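Local coordinates for protein dihydropteroate synthase (Anaplasma phagocytophilum, PDB 6UCZ) that probably catalyses the joining of 6-hydroxymethyl-7,8-dihydropterin pyrophosphate to p-aminobenzoate to form dihydropteroate, a step of folate synthesis, at residues A[87-92]-A[118-123]. Residues are numbered along the deposited sequence; the frame is centred on the assembly and turned at random.
Sequences EEEWSR and AKTAEL
One face of the W90 indole is spread over L123: the methyl CD1 sits above the five-membered ring, 3.4 Å from its centroid and only 7° off the normal, a CH-pi contact. CB of the same leucine packs against the six-membered half, 3.4 Å from W90 CZ2, so both parts of the bicyclic ring meet aliphatic carbon. Nearer the backbone of 118-123, T120 O approaches the ring obliquely, with W90 CZ3 4.0 Å away, and T120 CG2 comes within 4.1 Å of W90 CE3. A chi1 of -176°, which sets CG opposite the backbone N, carries the indole across to 118-123. The axes of 87-92 and 118-123 run roughly parallel and approach to 9.8 Å; a broad, flat ring suits that span, and a branched leucine gives it a matching surface. Beside this apolar patch lies a buried polar one. The extended E89 side chain brings OE1 to T120 OG1, which donates a hydrogen bond of 2.6 Å from well above the carboxylate plane, 55° out of it. N117 ND2 also bonds E89 OE1, while T115 OG1 bonds E89 OE2; T120 OG1 is further bonded to Q86 NE2. Helices 86-93 and 118-127 thus pack side by side in the TIM barrel, and T120 also touches strand 110-115. The threonine hydroxyl bonds the acid, while its methyl lies between carboxylate and indole rim, touching the ring loosely. E89 thus has neutral hydroxyl and amide partners, whose hydrogen bonds would probably stabilise a buried carboxylate if it is charged; its side chain is about 10 Å from the bound pterin-6-yl-methyl-monophosphate.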
loop_
_atom_site.group_PDB
_atom_site.type_symbol
_atom_site.label_atom_id
_atom_site.label_comp_id
_atom_site.label_asym_id
_atom_site.label_seq_id
_atom_site.Cartn_x
_atom_site.Cartn_y
_atom_site.Cartn_z
ATOM N N GLU A 87 -19.642 2.425 -6.514
ATOM C CA GLU A 87 -20.414 1.365 -7.159
ATOM C C GLU A 87 -19.689 0.822 -8.386
ATOM O O GLU A 87 -19.644 -0.394 -8.608
ATOM C CB GLU A 87 -21.805 1.867 -7.547
ATOM C CG GLU A 87 -22.751 2.147 -6.381
ATOM C CD GLU A 87 -22.607 3.549 -5.815
ATOM O OE1 GLU A 87 -21.712 4.295 -6.266
ATOM O OE2 GLU A 87 -23.416 3.926 -4.939
ATOM N N GLU A 88 -19.155 1.713 -9.223
ATOM C CA GLU A 88 -18.346 1.262 -10.348
ATOM C C GLU A 88 -17.120 0.507 -9.858
ATOM O O GLU A 88 -16.744 -0.524 -10.429
ATOM C CB GLU A 88 -17.968 2.455 -11.218
ATOM C CG GLU A 88 -19.182 3.029 -11.911
ATOM C CD GLU A 88 -18.979 4.442 -12.413
ATOM O OE1 GLU A 88 -17.904 5.026 -12.137
ATOM O OE2 GLU A 88 -19.909 4.968 -13.070
ATOM N N GLU A 89 -16.486 1.005 -8.795
ATOM C CA GLU A 89 -15.335 0.314 -8.227
ATOM C C GLU A 89 -15.691 -1.118 -7.854
ATOM O O GLU A 89 -14.970 -2.061 -8.199
ATOM C CB GLU A 89 -14.838 1.066 -6.995
ATOM C CG GLU A 89 -13.662 0.397 -6.298
ATOM C CD GLU A 89 -13.386 1.008 -4.936
ATOM O OE1 GLU A 89 -14.362 1.378 -4.254
ATOM O OE2 GLU A 89 -12.201 1.122 -4.545
ATOM N N TRP A 90 -16.830 -1.300 -7.177
ATOM C CA TRP A 90 -17.205 -2.627 -6.703
ATOM C C TRP A 90 -17.572 -3.562 -7.848
ATOM O O TRP A 90 -17.269 -4.757 -7.787
ATOM C CB TRP A 90 -18.369 -2.549 -5.706
ATOM C CG TRP A 90 -18.676 -3.914 -5.164
ATOM C CD1 TRP A 90 -19.839 -4.622 -5.320
ATOM C CD2 TRP A 90 -17.769 -4.782 -4.464
ATOM N NE1 TRP A 90 -19.722 -5.858 -4.722
ATOM C CE2 TRP A 90 -18.461 -5.980 -4.194
ATOM C CE3 TRP A 90 -16.447 -4.648 -4.012
ATOM C CZ2 TRP A 90 -17.876 -7.041 -3.500
ATOM C CZ3 TRP A 90 -15.865 -5.705 -3.327
ATOM C CH2 TRP A 90 -16.582 -6.886 -3.079
ATOM N N SER A 91 -18.224 -3.050 -8.898
ATOM C CA SER A 91 -18.562 -3.919 -10.024
ATOM C C SER A 91 -17.314 -4.472 -10.716
ATOM O O SER A 91 -17.366 -5.564 -11.293
ATOM C CB SER A 91 -19.469 -3.186 -11.019
ATOM O OG SER A 91 -18.757 -2.232 -11.778
ATOM N N ARG A 92 -16.185 -3.756 -10.665
ATOM C CA ARG A 92 -14.961 -4.320 -11.229
ATOM C C ARG A 92 -14.381 -5.399 -10.329
ATOM O O ARG A 92 -13.790 -6.364 -10.824
ATOM C CB ARG A 92 -13.892 -3.245 -11.453
ATOM C CG ARG A 92 -14.210 -2.166 -12.470
ATOM C CD ARG A 92 -13.148 -1.068 -12.382
ATOM N NE ARG A 92 -13.321 -0.022 -13.385
ATOM C CZ ARG A 92 -12.432 0.940 -13.628
ATOM N NH1 ARG A 92 -12.675 1.845 -14.568
ATOM N NH2 ARG A 92 -11.302 1.000 -12.934
ATOM N N ALA A 118 -15.347 2.929 2.315
ATOM C CA ALA A 118 -15.667 1.980 3.380
ATOM C C ALA A 118 -16.588 0.862 2.892
ATOM O O ALA A 118 -16.435 -0.294 3.298
ATOM C CB ALA A 118 -16.301 2.711 4.565
ATOM N N LYS A 119 -17.549 1.183 2.021
ATOM C CA LYS A 119 -18.465 0.158 1.522
ATOM C C LYS A 119 -17.725 -0.915 0.738
ATOM O O LYS A 119 -18.021 -2.107 0.870
ATOM C CB LYS A 119 -19.543 0.790 0.645
ATOM C CG LYS A 119 -20.613 -0.189 0.153
ATOM C CD LYS A 119 -21.189 -1.063 1.260
ATOM C CE LYS A 119 -22.306 -0.366 2.010
ATOM N NZ LYS A 119 -23.243 -1.356 2.620
ATOM N N THR A 120 -16.759 -0.509 -0.083
ATOM C CA THR A 120 -15.973 -1.495 -0.812
ATOM C C THR A 120 -15.166 -2.360 0.146
ATOM O O THR A 120 -15.114 -3.585 -0.010
ATOM C CB THR A 120 -15.074 -0.795 -1.828
ATOM O OG1 THR A 120 -15.890 -0.301 -2.902
ATOM C CG2 THR A 120 -14.001 -1.749 -2.367
ATOM N N ALA A 121 -14.557 -1.746 1.165
ATOM C CA ALA A 121 -13.838 -2.532 2.160
ATOM C C ALA A 121 -14.773 -3.510 2.852
ATOM O O ALA A 121 -14.417 -4.674 3.058
ATOM C CB ALA A 121 -13.166 -1.619 3.184
ATOM N N GLU A 122 -15.992 -3.060 3.186
ATOM C CA GLU A 122 -16.957 -3.927 3.849
ATOM C C GLU A 122 -17.351 -5.105 2.965
ATOM O O GLU A 122 -17.453 -6.243 3.439
ATOM C CB GLU A 122 -18.195 -3.112 4.241
ATOM C CG GLU A 122 -19.321 -3.917 4.832
ATOM C CD GLU A 122 -20.518 -3.057 5.152
ATOM O OE1 GLU A 122 -20.815 -2.139 4.360
ATOM O OE2 GLU A 122 -21.151 -3.290 6.197
ATOM N N LEU A 123 -17.606 -4.850 1.678
ATOM C CA LEU A 123 -17.984 -5.941 0.788
ATOM C C LEU A 123 -16.823 -6.904 0.589
ATOM O O LEU A 123 -17.006 -8.129 0.610
ATOM C CB LEU A 123 -18.468 -5.381 -0.546
ATOM C CG LEU A 123 -19.850 -4.716 -0.480
ATOM C CD1 LEU A 123 -20.231 -4.113 -1.819
ATOM C CD2 LEU A 123 -20.915 -5.703 -0.008
#